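Local structure of carbonic anhydrase (Sordaria macrospora, 4O1K) at residues A[48-53]-A[71-76]; A[52-57]-A[107-112]; A[79-84]-A[163-168]; A[116-121]-A[135-140]. The protein catalyses the reversible hydration of carbon dioxide to bicarbonate as a tetrameric, zinc-dependent carbonic anhydrase of the beta class. All coordinates share one frame; numbering follows the deposited sequence.

Interaction 1. Residues A[48-53]-A[71-76]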
loop_
_atom_site.group_PDB
_atom_site.type_symbol
_atom_site.label_atom_id
_atom_site.label_comp_id
_atom_site.label_asym_id
_atom_site.label_seq_id
_atom_site.Cartn_x
_atom_site.Cartn_y
_atom_site.Cartn_z
ATOM N N ASN A 48 15.104 24.779 2.318
ATOM C CA ASN A 48 14.275 23.627 2.655
ATOM C C ASN A 48 13.100 24.058 3.515
ATOM O O ASN A 48 13.215 25.004 4.288
ATOM C CB ASN A 48 15.094 22.566 3.398
ATOM C CG ASN A 48 16.000 21.767 2.475
ATOM O OD1 ASN A 48 15.838 21.784 1.250
ATOM N ND2 ASN A 48 16.950 21.046 3.063
ATOM N N PRO A 49 11.958 23.367 3.385
ATOM C CA PRO A 49 10.842 23.652 4.292
ATOM C C PRO A 49 11.225 23.388 5.739
ATOM O O PRO A 49 12.011 22.476 6.023
ATOM C CB PRO A 49 9.781 22.634 3.851
ATOM C CG PRO A 49 10.570 21.519 3.240
ATOM C CD PRO A 49 11.663 22.233 2.493
ATOM N N GLU A 50 10.674 24.188 6.644
ATOM C CA GLU A 50 10.849 23.975 8.071
ATOM C C GLU A 50 9.785 23.022 8.602
ATOM O O GLU A 50 9.949 22.450 9.684
ATOM C CB GLU A 50 10.722 25.306 8.813
ATOM C CG GLU A 50 11.789 26.319 8.461
ATOM C CD GLU A 50 12.912 26.347 9.478
ATOM O OE1 GLU A 50 12.680 26.826 10.613
ATOM O OE2 GLU A 50 14.026 25.886 9.143
ATOM N N TYR A 51 8.702 22.863 7.841
ATOM C CA TYR A 51 7.541 22.053 8.262
ATOM C C TYR A 51 7.214 20.962 7.280
ATOM O O TYR A 51 7.267 21.193 6.066
ATOM C CB TYR A 51 6.282 22.931 8.299
ATOM C CG TYR A 51 6.200 23.911 9.452
ATOM C CD1 TYR A 51 5.447 23.608 10.582
ATOM C CD2 TYR A 51 6.837 25.145 9.396
ATOM C CE1 TYR A 51 5.358 24.493 11.631
ATOM C CE2 TYR A 51 6.741 26.034 10.436
ATOM C CZ TYR A 51 6.002 25.699 11.547
ATOM O OH TYR A 51 5.911 26.586 12.589
ATOM N N LEU A 52 6.826 19.800 7.817
ATOM C CA LEU A 52 6.016 18.811 7.112
ATOM C C LEU A 52 4.578 18.956 7.630
ATOM O O LEU A 52 4.334 18.902 8.827
ATOM C CB LEU A 52 6.506 17.385 7.399
ATOM C CG LEU A 52 5.564 16.263 6.952
ATOM C CD1 LEU A 52 5.304 16.302 5.437
ATOM C CD2 LEU A 52 6.090 14.883 7.353
ATOM N N TRP A 53 3.636 19.185 6.730
ATOM C CA TRP A 53 2.242 19.389 7.105
ATOM C C TRP A 53 1.460 18.221 6.557
ATOM O O TRP A 53 1.467 17.982 5.345
ATOM C CB TRP A 53 1.734 20.664 6.444
ATOM C CG TRP A 53 0.338 21.035 6.791
ATOM C CD1 TRP A 53 -0.822 20.555 6.240
ATOM C CD2 TRP A 53 -0.045 22.019 7.755
ATOM N NE1 TRP A 53 -1.917 21.186 6.842
ATOM C CE2 TRP A 53 -1.455 22.075 7.776
ATOM C CE3 TRP A 53 0.677 22.854 8.617
ATOM C CZ2 TRP A 53 -2.154 22.950 8.623
ATOM C CZ3 TRP A 53 -0.019 23.704 9.457
ATOM C CH2 TRP A 53 -1.411 23.751 9.449
ATOM N N PRO A 71 5.710 30.663 1.086
ATOM C CA PRO A 71 5.775 29.573 0.102
ATOM C C PRO A 71 7.111 28.843 0.184
ATOM O O PRO A 71 8.177 29.472 0.214
ATOM C CB PRO A 71 5.634 30.294 -1.252
ATOM C CG PRO A 71 5.852 31.768 -0.956
ATOM C CD PRO A 71 5.390 31.957 0.461
ATOM N N GLY A 72 7.050 27.520 0.245
ATOM C CA GLY A 72 8.254 26.725 0.356
ATOM C C GLY A 72 8.579 26.409 1.802
ATOM O O GLY A 72 9.481 25.615 2.076
ATOM N N ASP A 73 7.852 27.022 2.734
ATOM C CA ASP A 73 8.121 26.782 4.143
ATOM C C ASP A 73 7.487 25.485 4.571
ATOM O O ASP A 73 7.911 24.894 5.558
ATOM C CB ASP A 73 7.562 27.896 5.002
ATOM C CG ASP A 73 8.565 28.406 6.006
ATOM O OD1 ASP A 73 9.311 27.573 6.586
ATOM O OD2 ASP A 73 8.591 29.639 6.211
ATOM N N ALA A 74 6.454 25.072 3.840
ATOM C CA ALA A 74 5.745 23.839 4.169
ATOM C C ALA A 74 5.818 22.841 3.035
ATOM O O ALA A 74 5.588 23.140 1.850
ATOM C CB ALA A 74 4.289 24.114 4.539
ATOM N N PHE A 75 6.169 21.635 3.415
ATOM C CA PHE A 75 6.113 20.500 2.535
ATOM C C PHE A 75 4.796 19.863 2.903
ATOM O O PHE A 75 4.597 19.581 4.070
ATOM C CB PHE A 75 7.237 19.606 2.975
ATOM C CG PHE A 75 7.550 18.546 2.029
ATOM C CD1 PHE A 75 8.178 18.842 0.835
ATOM C CD2 PHE A 75 7.254 17.236 2.331
ATOM C CE1 PHE A 75 8.480 17.836 -0.056
ATOM C CE2 PHE A 75 7.568 16.237 1.441
ATOM C CZ PHE A 75 8.171 16.534 0.247
ATOM N N VAL A 76 3.896 19.614 1.941
ATOM C CA VAL A 76 2.510 19.290 2.289
ATOM C C VAL A 76 2.051 17.924 1.750
ATOM O O VAL A 76 2.215 17.622 0.559
ATOM C CB VAL A 76 1.550 20.388 1.737
ATOM C CG1 VAL A 76 0.087 20.024 1.964
ATOM C CG2 VAL A 76 1.825 21.717 2.398
#
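Tyr51 beside Ala74, Leu52 beside Phe75 and Trp53 beside Val76 form the parallel register of two neighbouring strands, 51-56 and 74-79, which helix 63-67 joins into a beta-alpha-beta unit. The pairs alternate between the faces of the sheet. Leu52 and Phe75 share one face, where the two side chains slant across each other: CD1 of Leu52 meets the rim of the Phe75 ring near its plane, 3.8 Å from CD2. In Phe75 CG is anti to the backbone N (chi1 -167°), an arrangement that carries the ring away from strand 51-56, so that the ring meets the leucine at its edge. Pro49 lies alongside Phe75 and points the same way, with CG 3.9 Å from Phe75 CB. On the other face the packing is lighter. Trp53 sets its CB against CG2 of Val76 at 4.2 Å while its indole leads off toward helix 63-67, and the Tyr51 ring, stacked on His106, turns an edge toward Asp73 O. Nearly straight backbone bonds, Phe75 N to Tyr51 O and Trp53 N to Phe75 O, both 2.9 Å, fix the ladder. Strand 74-79 is the outermost on this side within the chain, but Val76 bonds onward through its backbone to a second subunit. Where the strands begin, the ladder gives way to a loop and a single carbonyl takes two amides: Asp73 O receives Tyr51 N at 3.2 Å, almost in line with its C=O bond, and, weakly and at a bent 127°, Glu50 N at 3.1 Å.

Interaction 2. Residues A[52-57]-A[107-112]. With ZN (zinc ion), chain B.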
loop_
_atom_site.group_PDB
_atom_site.type_symbol
_atom_site.label_atom_id
_atom_site.label_comp_id
_atom_site.label_asym_id
_atom_site.label_seq_id
_atom_site.Cartn_x
_atom_site.Cartn_y
_atom_site.Cartn_z
ATOM N N LEU A 52 6.826 19.800 7.817
ATOM C CA LEU A 52 6.016 18.811 7.112
ATOM C C LEU A 52 4.578 18.956 7.630
ATOM O O LEU A 52 4.334 18.902 8.827
ATOM C CB LEU A 52 6.506 17.385 7.399
ATOM C CG LEU A 52 5.564 16.263 6.952
ATOM C CD1 LEU A 52 5.304 16.302 5.437
ATOM C CD2 LEU A 52 6.090 14.883 7.353
ATOM N N TRP A 53 3.636 19.185 6.730
ATOM C CA TRP A 53 2.242 19.389 7.105
ATOM C C TRP A 53 1.460 18.221 6.557
ATOM O O TRP A 53 1.467 17.982 5.345
ATOM C CB TRP A 53 1.734 20.664 6.444
ATOM C CG TRP A 53 0.338 21.035 6.791
ATOM C CD1 TRP A 53 -0.822 20.555 6.240
ATOM C CD2 TRP A 53 -0.045 22.019 7.755
ATOM N NE1 TRP A 53 -1.917 21.186 6.842
ATOM C CE2 TRP A 53 -1.455 22.075 7.776
ATOM C CE3 TRP A 53 0.677 22.854 8.617
ATOM C CZ2 TRP A 53 -2.154 22.950 8.623
ATOM C CZ3 TRP A 53 -0.019 23.704 9.457
ATOM C CH2 TRP A 53 -1.411 23.751 9.449
ATOM N N ILE A 54 0.769 17.505 7.428
ATOM C CA ILE A 54 -0.100 16.400 7.004
ATOM C C ILE A 54 -1.532 16.827 7.273
ATOM O O ILE A 54 -1.955 16.936 8.431
ATOM C CB ILE A 54 0.208 15.104 7.788
ATOM C CG1 ILE A 54 1.685 14.741 7.588
ATOM C CG2 ILE A 54 -0.688 13.948 7.289
ATOM C CD1 ILE A 54 2.163 13.536 8.434
ATOM N N GLY A 55 -2.274 17.114 6.210
ATOM C CA GLY A 55 -3.621 17.649 6.384
ATOM C C GLY A 55 -4.650 16.875 5.593
ATOM O O GLY A 55 -4.331 15.865 4.961
ATOM N N CYS A 56 -5.898 17.332 5.615
ATOM C CA CYS A 56 -6.965 16.564 4.946
ATOM C C CYS A 56 -7.311 17.090 3.553
ATOM O O CYS A 56 -7.304 18.313 3.307
ATOM C CB CYS A 56 -8.202 16.505 5.824
ATOM S SG CYS A 56 -9.557 15.559 5.044
ATOM N N SER A 57 -7.622 16.174 2.639
ATOM C CA SER A 57 -7.957 16.539 1.274
ATOM C C SER A 57 -9.233 17.386 1.187
ATOM O O SER A 57 -9.426 18.094 0.202
ATOM C CB SER A 57 -8.114 15.294 0.423
ATOM O OG SER A 57 -6.856 14.651 0.273
ATOM N N ILE A 107 6.681 18.663 12.458
ATOM C CA ILE A 107 5.701 17.885 11.696
ATOM C C ILE A 107 4.355 18.191 12.339
ATOM O O ILE A 107 4.216 18.074 13.536
ATOM C CB ILE A 107 5.968 16.388 11.780
ATOM C CG1 ILE A 107 7.339 16.045 11.189
ATOM C CG2 ILE A 107 4.898 15.611 10.958
ATOM C CD1 ILE A 107 7.689 14.534 11.232
ATOM N N VAL A 108 3.379 18.637 11.553
ATOM C CA VAL A 108 2.066 18.994 12.094
ATOM C C VAL A 108 1.084 18.029 11.455
ATOM O O VAL A 108 1.136 17.854 10.244
ATOM C CB VAL A 108 1.662 20.380 11.578
ATOM C CG1 VAL A 108 0.191 20.664 11.912
ATOM C CG2 VAL A 108 2.612 21.472 12.148
ATOM N N VAL A 109 0.209 17.425 12.253
ATOM C CA VAL A 109 -0.970 16.747 11.710
ATOM C C VAL A 109 -2.104 17.697 12.011
ATOM O O VAL A 109 -2.343 18.027 13.175
ATOM C CB VAL A 109 -1.240 15.416 12.419
ATOM C CG1 VAL A 109 -2.574 14.822 11.954
ATOM C CG2 VAL A 109 -0.121 14.440 12.105
ATOM N N CYS A 110 -2.789 18.155 10.963
ATOM C CA CYS A 110 -3.876 19.107 11.160
ATOM C C CYS A 110 -5.182 18.485 10.734
ATOM O O CYS A 110 -5.361 18.156 9.548
ATOM C CB CYS A 110 -3.630 20.367 10.337
ATOM S SG CYS A 110 -4.778 21.722 10.788
ATOM N N GLY A 111 -6.094 18.297 11.681
ATOM C CA GLY A 111 -7.415 17.837 11.292
ATOM C C GLY A 111 -8.309 19.053 11.150
ATOM O O GLY A 111 -7.840 20.188 11.274
ATOM N N HIS A 112 -9.594 18.829 10.900
ATOM C CA HIS A 112 -10.499 19.976 10.805
ATOM C C HIS A 112 -11.907 19.552 11.152
ATOM O O HIS A 112 -12.320 18.425 10.846
ATOM C CB HIS A 112 -10.406 20.660 9.429
ATOM C CG HIS A 112 -10.901 19.815 8.296
ATOM N ND1 HIS A 112 -11.967 20.187 7.504
ATOM C CD2 HIS A 112 -10.490 18.609 7.837
ATOM C CE1 HIS A 112 -12.209 19.229 6.621
ATOM N NE2 HIS A 112 -11.318 18.272 6.792
HETATM ZN ZN ZN B . -11.438 16.268 6.169
HETATM O O HOH W 1 -6.617 19.440 7.361
#
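Leu52, Trp53 and Ile54 pair in parallel with Ile107, Val108 and Val109 at the centre of the sheet, the strand axes diverging by just 13° and a 2.9 Å bond from Ile54 N to Val108 O typifying the ladder. On one face Leu52 and Ile107 run side by side, CD2 against CG2. On the other, the indole of Trp53 is met from two directions. CG1 of Val108 sits over its six-membered ring, 4.1 Å from the centroid, a CH-pi contact displaced toward the rim; Cys110 comes in obliquely, its CB 3.4 Å from CZ2 with SG close by. Beyond Gly55 the direct ladder ends, and a water bridges the strands, accepting from Cys56 N and donating to Cys110 O. The strand ends then turn to metal binding. Cys56 SG, anti to its backbone N (chi1 -180°), lies at the edge of the His112 imidazole, and zinc sits between them, 2.3 Å from that SG and 2.1 Å from His112 NE2. Asp58 and Cys115 complete the four-protein-ligand site, consistent with the closed form known among beta-carbonic anhydrases, in which the aspartate occupies the position that water would take in the open form.

Interaction 3. Residues A[79-84]-A[163-168]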
loop_
_atom_site.group_PDB
_atom_site.type_symbol
_atom_site.label_atom_id
_atom_site.label_comp_id
_atom_site.label_asym_id
_atom_site.label_seq_id
_atom_site.Cartn_x
_atom_site.Cartn_y
_atom_site.Cartn_z
ATOM N N ASN A 79 -4.432 13.981 2.559
ATOM C CA ASN A 79 -5.152 12.739 2.206
ATOM C C ASN A 79 -6.492 12.733 2.908
ATOM O O ASN A 79 -6.760 13.638 3.670
ATOM C CB ASN A 79 -4.333 11.482 2.544
ATOM C CG ASN A 79 -4.085 11.305 4.019
ATOM O OD1 ASN A 79 -4.976 11.451 4.848
ATOM N ND2 ASN A 79 -2.850 10.914 4.359
ATOM N N ILE A 80 -7.348 11.754 2.644
ATOM C CA ILE A 80 -8.674 11.783 3.271
ATOM C C ILE A 80 -8.538 11.529 4.779
ATOM O O ILE A 80 -8.087 10.461 5.219
ATOM C CB ILE A 80 -9.628 10.759 2.632
ATOM C CG1 ILE A 80 -10.022 11.205 1.220
ATOM C CG2 ILE A 80 -10.894 10.624 3.481
ATOM C CD1 ILE A 80 -10.601 10.046 0.373
ATOM N N ALA A 81 -8.924 12.543 5.560
ATOM C CA ALA A 81 -8.905 12.534 7.022
ATOM C C ALA A 81 -7.524 12.541 7.650
ATOM O O ALA A 81 -7.358 12.162 8.802
ATOM C CB ALA A 81 -9.822 11.414 7.609
ATOM N N ASN A 82 -6.536 13.028 6.899
ATOM C CA ASN A 82 -5.209 13.293 7.449
ATOM C C ASN A 82 -4.635 12.106 8.216
ATOM O O ASN A 82 -4.186 12.256 9.368
ATOM C CB ASN A 82 -5.170 14.604 8.285
ATOM C CG ASN A 82 -6.314 14.726 9.310
ATOM O OD1 ASN A 82 -7.374 15.295 9.018
ATOM N ND2 ASN A 82 -6.092 14.206 10.520
ATOM N N LEU A 83 -4.688 10.930 7.579
ATOM C CA LEU A 83 -4.223 9.689 8.194
ATOM C C LEU A 83 -2.735 9.408 7.999
ATOM O O LEU A 83 -2.148 9.708 6.943
ATOM C CB LEU A 83 -5.009 8.492 7.631
ATOM C CG LEU A 83 -6.509 8.518 7.833
ATOM C CD1 LEU A 83 -7.173 7.274 7.206
ATOM C CD2 LEU A 83 -6.814 8.532 9.310
ATOM N N VAL A 84 -2.124 8.793 9.022
ATOM C CA VAL A 84 -0.747 8.315 8.908
ATOM C C VAL A 84 -0.808 6.801 9.148
ATOM O O VAL A 84 -0.824 6.354 10.307
ATOM C CB VAL A 84 0.157 9.011 9.953
ATOM C CG1 VAL A 84 1.550 8.472 9.887
ATOM C CG2 VAL A 84 0.213 10.534 9.674
ATOM N N GLU A 163 -10.677 15.169 16.865
ATOM C CA GLU A 163 -9.541 15.496 17.749
ATOM C C GLU A 163 -8.693 14.250 18.079
ATOM O O GLU A 163 -7.449 14.253 17.986
ATOM C CB GLU A 163 -10.057 16.150 19.047
ATOM C CG GLU A 163 -10.729 17.507 18.790
ATOM C CD GLU A 163 -11.448 18.076 20.011
ATOM O OE1 GLU A 163 -11.508 17.399 21.058
ATOM O OE2 GLU A 163 -11.955 19.211 19.902
ATOM N N LEU A 164 -9.359 13.201 18.535
ATOM C CA LEU A 164 -8.661 11.949 18.825
ATOM C C LEU A 164 -7.954 11.370 17.615
ATOM O O LEU A 164 -6.923 10.712 17.749
ATOM C CB LEU A 164 -9.634 10.927 19.397
ATOM C CG LEU A 164 -10.076 11.369 20.806
ATOM C CD1 LEU A 164 -11.268 10.558 21.242
ATOM C CD2 LEU A 164 -8.932 11.162 21.765
ATOM N N ASN A 165 -8.533 11.546 16.432
ATOM C CA ASN A 165 -7.877 11.091 15.210
ATOM C C ASN A 165 -6.590 11.862 15.041
ATOM O O ASN A 165 -5.559 11.279 14.774
ATOM C CB ASN A 165 -8.750 11.324 13.976
ATOM C CG ASN A 165 -8.150 10.718 12.707
ATOM O OD1 ASN A 165 -7.683 9.558 12.700
ATOM N ND2 ASN A 165 -8.156 11.501 11.625
ATOM N N VAL A 166 -6.643 13.185 15.174
ATOM C CA VAL A 166 -5.373 13.929 15.107
ATOM C C VAL A 166 -4.341 13.360 16.103
ATOM O O VAL A 166 -3.195 13.084 15.725
ATOM C CB VAL A 166 -5.566 15.397 15.386
ATOM C CG1 VAL A 166 -4.173 16.092 15.510
ATOM C CG2 VAL A 166 -6.322 16.024 14.215
ATOM N N TYR A 167 -4.753 13.173 17.360
ATOM C CA TYR A 167 -3.836 12.616 18.388
ATOM C C TYR A 167 -3.240 11.247 17.973
ATOM O O TYR A 167 -2.023 11.033 18.054
ATOM C CB TYR A 167 -4.576 12.528 19.739
ATOM C CG TYR A 167 -3.898 11.674 20.789
ATOM C CD1 TYR A 167 -2.903 12.194 21.611
ATOM C CD2 TYR A 167 -4.270 10.360 20.964
ATOM C CE1 TYR A 167 -2.297 11.396 22.582
ATOM C CE2 TYR A 167 -3.681 9.564 21.910
ATOM C CZ TYR A 167 -2.699 10.086 22.717
ATOM O OH TYR A 167 -2.129 9.260 23.659
ATOM N N GLU A 168 -4.094 10.327 17.521
ATOM C CA GLU A 168 -3.640 8.993 17.099
ATOM C C GLU A 168 -2.713 9.042 15.891
ATOM O O GLU A 168 -1.738 8.267 15.836
ATOM C CB GLU A 168 -4.808 8.035 16.834
ATOM C CG GLU A 168 -5.570 7.593 18.084
ATOM C CD GLU A 168 -4.685 6.865 19.117
ATOM O OE1 GLU A 168 -3.603 6.344 18.761
ATOM O OE2 GLU A 168 -5.086 6.801 20.294
HETATM O O HOH W 2 -8.905 14.263 12.207
#
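A small polar contact between loop and helix joins Ala81 and Asn82 to Asn165, in the buried ground beside the zinc site where the loop after strand 74-79 passes helix 154-174. The loop is shaped locally: Asn79 to Asn82 make a type II beta turn, and the Asn79 amide braces it from within, OD1 accepting from Leu83 N at 2.8 Å and ND2 donating to Leu83 O at 2.9 Å, each on an in-plane lone pair. From the helix, Asn165 extends its CG anti to the backbone N (chi1 -174°), which brings ND2 to Ala81 O at 3.0 Å; with an angle of 132° at the hydrogen this bond is weak. The Asn82 side chain crosses that of Asn165 obliquely, the two amide planes 43° apart and the two ND2 atoms 3.6 Å from each other. Leu83 approaches at about a right angle, CD2 lying 3.6 Å from Asn165 OD1, and Val166 CG2 adds a looser touch on Asn82 ND2. The Asn165 carboxamide is steadied at its other end by Gln169, whose NE2 donates to OD1. Two amide nitrogens facing each other cannot bond directly as donors, and a water settles the matter by accepting from both, 2.9 Å from Asn165 ND2 and 3.3 Å from Asn82 ND2. Between Ala81, Asn82 and Asn165 the polar link is one weak, bent bond and one shared water; Val84 adds bonds to Gln169 and Asn172 of the same helix.

Interaction 4. Residues A[116-121]-A[135-140]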
loop_
_atom_site.group_PDB
_atom_site.type_symbol
_atom_site.label_atom_id
_atom_site.label_comp_id
_atom_site.label_asym_id
_atom_site.label_seq_id
_atom_site.Cartn_x
_atom_site.Cartn_y
_atom_site.Cartn_z
ATOM N N GLY A 116 -15.338 15.644 6.212
ATOM C CA GLY A 116 -16.178 14.718 5.474
ATOM C C GLY A 116 -15.732 13.276 5.568
ATOM O O GLY A 116 -16.567 12.365 5.573
ATOM N N GLY A 117 -14.424 13.061 5.633
ATOM C CA GLY A 117 -13.876 11.717 5.691
ATOM C C GLY A 117 -14.206 11.008 6.987
ATOM O O GLY A 117 -14.622 9.854 6.972
ATOM N N VAL A 118 -14.021 11.704 8.109
ATOM C CA VAL A 118 -14.435 11.215 9.425
ATOM C C VAL A 118 -15.946 10.906 9.466
ATOM O O VAL A 118 -16.388 9.766 9.829
ATOM C CB VAL A 118 -14.008 12.225 10.504
ATOM C CG1 VAL A 118 -14.565 11.836 11.858
ATOM C CG2 VAL A 118 -12.489 12.303 10.560
ATOM N N LYS A 119 -16.751 11.873 9.030
ATOM C CA LYS A 119 -18.193 11.613 8.970
ATOM C C LYS A 119 -18.556 10.386 8.109
ATOM O O LYS A 119 -19.400 9.571 8.498
ATOM C CB LYS A 119 -18.966 12.849 8.509
ATOM C CG LYS A 119 -20.479 12.682 8.629
ATOM C CD LYS A 119 -21.228 13.984 8.342
ATOM C CE LYS A 119 -20.938 15.074 9.383
ATOM N NZ LYS A 119 -21.616 14.848 10.703
ATOM N N ALA A 120 -17.918 10.247 6.953
ATOM C CA ALA A 120 -18.181 9.112 6.065
ATOM C C ALA A 120 -17.700 7.783 6.659
ATOM O O ALA A 120 -18.275 6.713 6.380
ATOM C CB ALA A 120 -17.541 9.348 4.714
ATOM N N ALA A 121 -16.621 7.848 7.438
ATOM C CA ALA A 121 -16.110 6.681 8.153
ATOM C C ALA A 121 -17.185 6.215 9.090
ATOM O O ALA A 121 -17.373 5.010 9.280
ATOM C CB ALA A 121 -14.883 7.040 8.940
ATOM N N ARG A 135 -11.633 2.599 7.382
ATOM C CA ARG A 135 -11.539 1.674 8.505
ATOM C C ARG A 135 -10.582 2.208 9.556
ATOM O O ARG A 135 -10.804 2.027 10.759
ATOM C CB ARG A 135 -11.092 0.283 8.005
ATOM C CG ARG A 135 -11.082 -0.847 9.076
ATOM C CD ARG A 135 -10.874 -2.170 8.350
ATOM N NE ARG A 135 -11.905 -2.310 7.302
ATOM C CZ ARG A 135 -11.724 -2.802 6.080
ATOM N NH1 ARG A 135 -10.549 -3.277 5.687
ATOM N NH2 ARG A 135 -12.742 -2.839 5.225
ATOM N N ASN A 136 -9.530 2.901 9.126
ATOM C CA ASN A 136 -8.555 3.426 10.101
ATOM C C ASN A 136 -9.180 4.357 11.100
ATOM O O ASN A 136 -8.753 4.449 12.263
ATOM C CB ASN A 136 -7.466 4.178 9.355
ATOM C CG ASN A 136 -6.618 3.255 8.537
ATOM O OD1 ASN A 136 -6.695 3.232 7.305
ATOM N ND2 ASN A 136 -5.791 2.493 9.213
ATOM N N ILE A 137 -10.195 5.075 10.638
ATOM C CA ILE A 137 -10.843 6.048 11.477
ATOM C C ILE A 137 -11.753 5.306 12.447
ATOM O O ILE A 137 -11.859 5.657 13.636
ATOM C CB ILE A 137 -11.661 7.015 10.636
ATOM C CG1 ILE A 137 -10.731 7.864 9.753
ATOM C CG2 ILE A 137 -12.508 7.896 11.548
ATOM C CD1 ILE A 137 -11.428 8.456 8.585
ATOM N N ARG A 138 -12.403 4.261 11.946
ATOM C CA ARG A 138 -13.218 3.457 12.820
ATOM C C ARG A 138 -12.331 2.816 13.884
ATOM O O ARG A 138 -12.755 2.683 15.021
ATOM C CB ARG A 138 -14.013 2.436 12.024
ATOM C CG ARG A 138 -15.064 3.077 11.128
ATOM C CD ARG A 138 -16.034 2.019 10.540
ATOM N NE ARG A 138 -15.418 1.282 9.444
ATOM C CZ ARG A 138 -15.453 1.674 8.170
ATOM N NH1 ARG A 138 -16.078 2.799 7.838
ATOM N NH2 ARG A 138 -14.877 0.948 7.222
ATOM N N ASP A 139 -11.082 2.491 13.537
ATOM C CA ASP A 139 -10.144 1.946 14.506
ATOM C C ASP A 139 -9.850 2.976 15.592
ATOM O O ASP A 139 -9.789 2.646 16.787
ATOM C CB ASP A 139 -8.837 1.512 13.836
ATOM C CG ASP A 139 -8.961 0.179 13.101
ATOM O OD1 ASP A 139 -9.996 -0.500 13.251
ATOM O OD2 ASP A 139 -8.002 -0.190 12.386
ATOM N N VAL A 140 -9.676 4.241 15.197
ATOM C CA VAL A 140 -9.514 5.297 16.204
ATOM C C VAL A 140 -10.700 5.330 17.172
ATOM O O VAL A 140 -10.516 5.345 18.412
ATOM C CB VAL A 140 -9.307 6.677 15.560
ATOM C CG1 VAL A 140 -9.361 7.759 16.628
ATOM C CG2 VAL A 140 -7.969 6.718 14.820
#
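Ala121 and Ile137 form the close part of this contact, each side chain setting out toward the opposing helix. The methyl of Ala121 comes up against the branch point of the isoleucine, 3.6 Å from both CB and CG2, and CD1 of the same side chain lies 3.8 Å away, so one small group is met by three carbons. The same CD1 also touches Gly117 O, again at 3.8 Å. Past that point the fit slackens: Val118 turns its CB to the flank, its CG2 no nearer than 4.5 Å to Ile137 CD1, and packs instead on Tyr158 and Leu161 of helix 154-174. The short helix 116-121, which follows the zinc ligand Cys115, and helix 130-143 meet steeply, at 78° between segment axes 8.9 Å apart, close to the zinc site, Gly117 lying about 5 Å from the ion. Ala121 and Ile137 carry most of the apolar packing at this crossing. At its margin the contact becomes polar. Arg138 starts off to the side of the interface, but its chain bends at chi3 (-77°) and brings the guanidinium round edge-on to the last residue of helix 116-121. NH1 donates to Ala121 O at 2.9 Å, with an angle of 155° at the hydrogen, meeting a carbonyl lone pair in plane. A third subunit covers this margin, its Tyr221 making a cation-pi contact with Arg138. Farther round helix 116-121, Lys119 starts away from helix 130-143; the residue is exposed, and its side chain also touches Tyr158.

How the interactions relate
Interactions 1 and 2 are two sides of strand 51-56: they share Leu52 and Trp53, their centres lie 12 Å apart, and Tyr51 CD1 touches Val108 CG2 at 3.9 Å. Interaction 2 carries the sheet to the zinc, and there interaction 3 meets it, the centres 8 Å apart, with Ala81 N 3.1 Å from the metal ligand Cys56 SG and the Asn82 side chain about 5 Å from the ion. Interaction 4 packs against interaction 3, centres 9 Å apart, Ile137 CD1 reaching Ala81 CB at 3.5 Å and Val140 CG2 reaching Asn165 OD1 at 3.6 Å. Interaction 1 stands apart from interaction 4, nearest atoms about 14 Å away, and faces the second subunit, whereas interaction 4 meets the third.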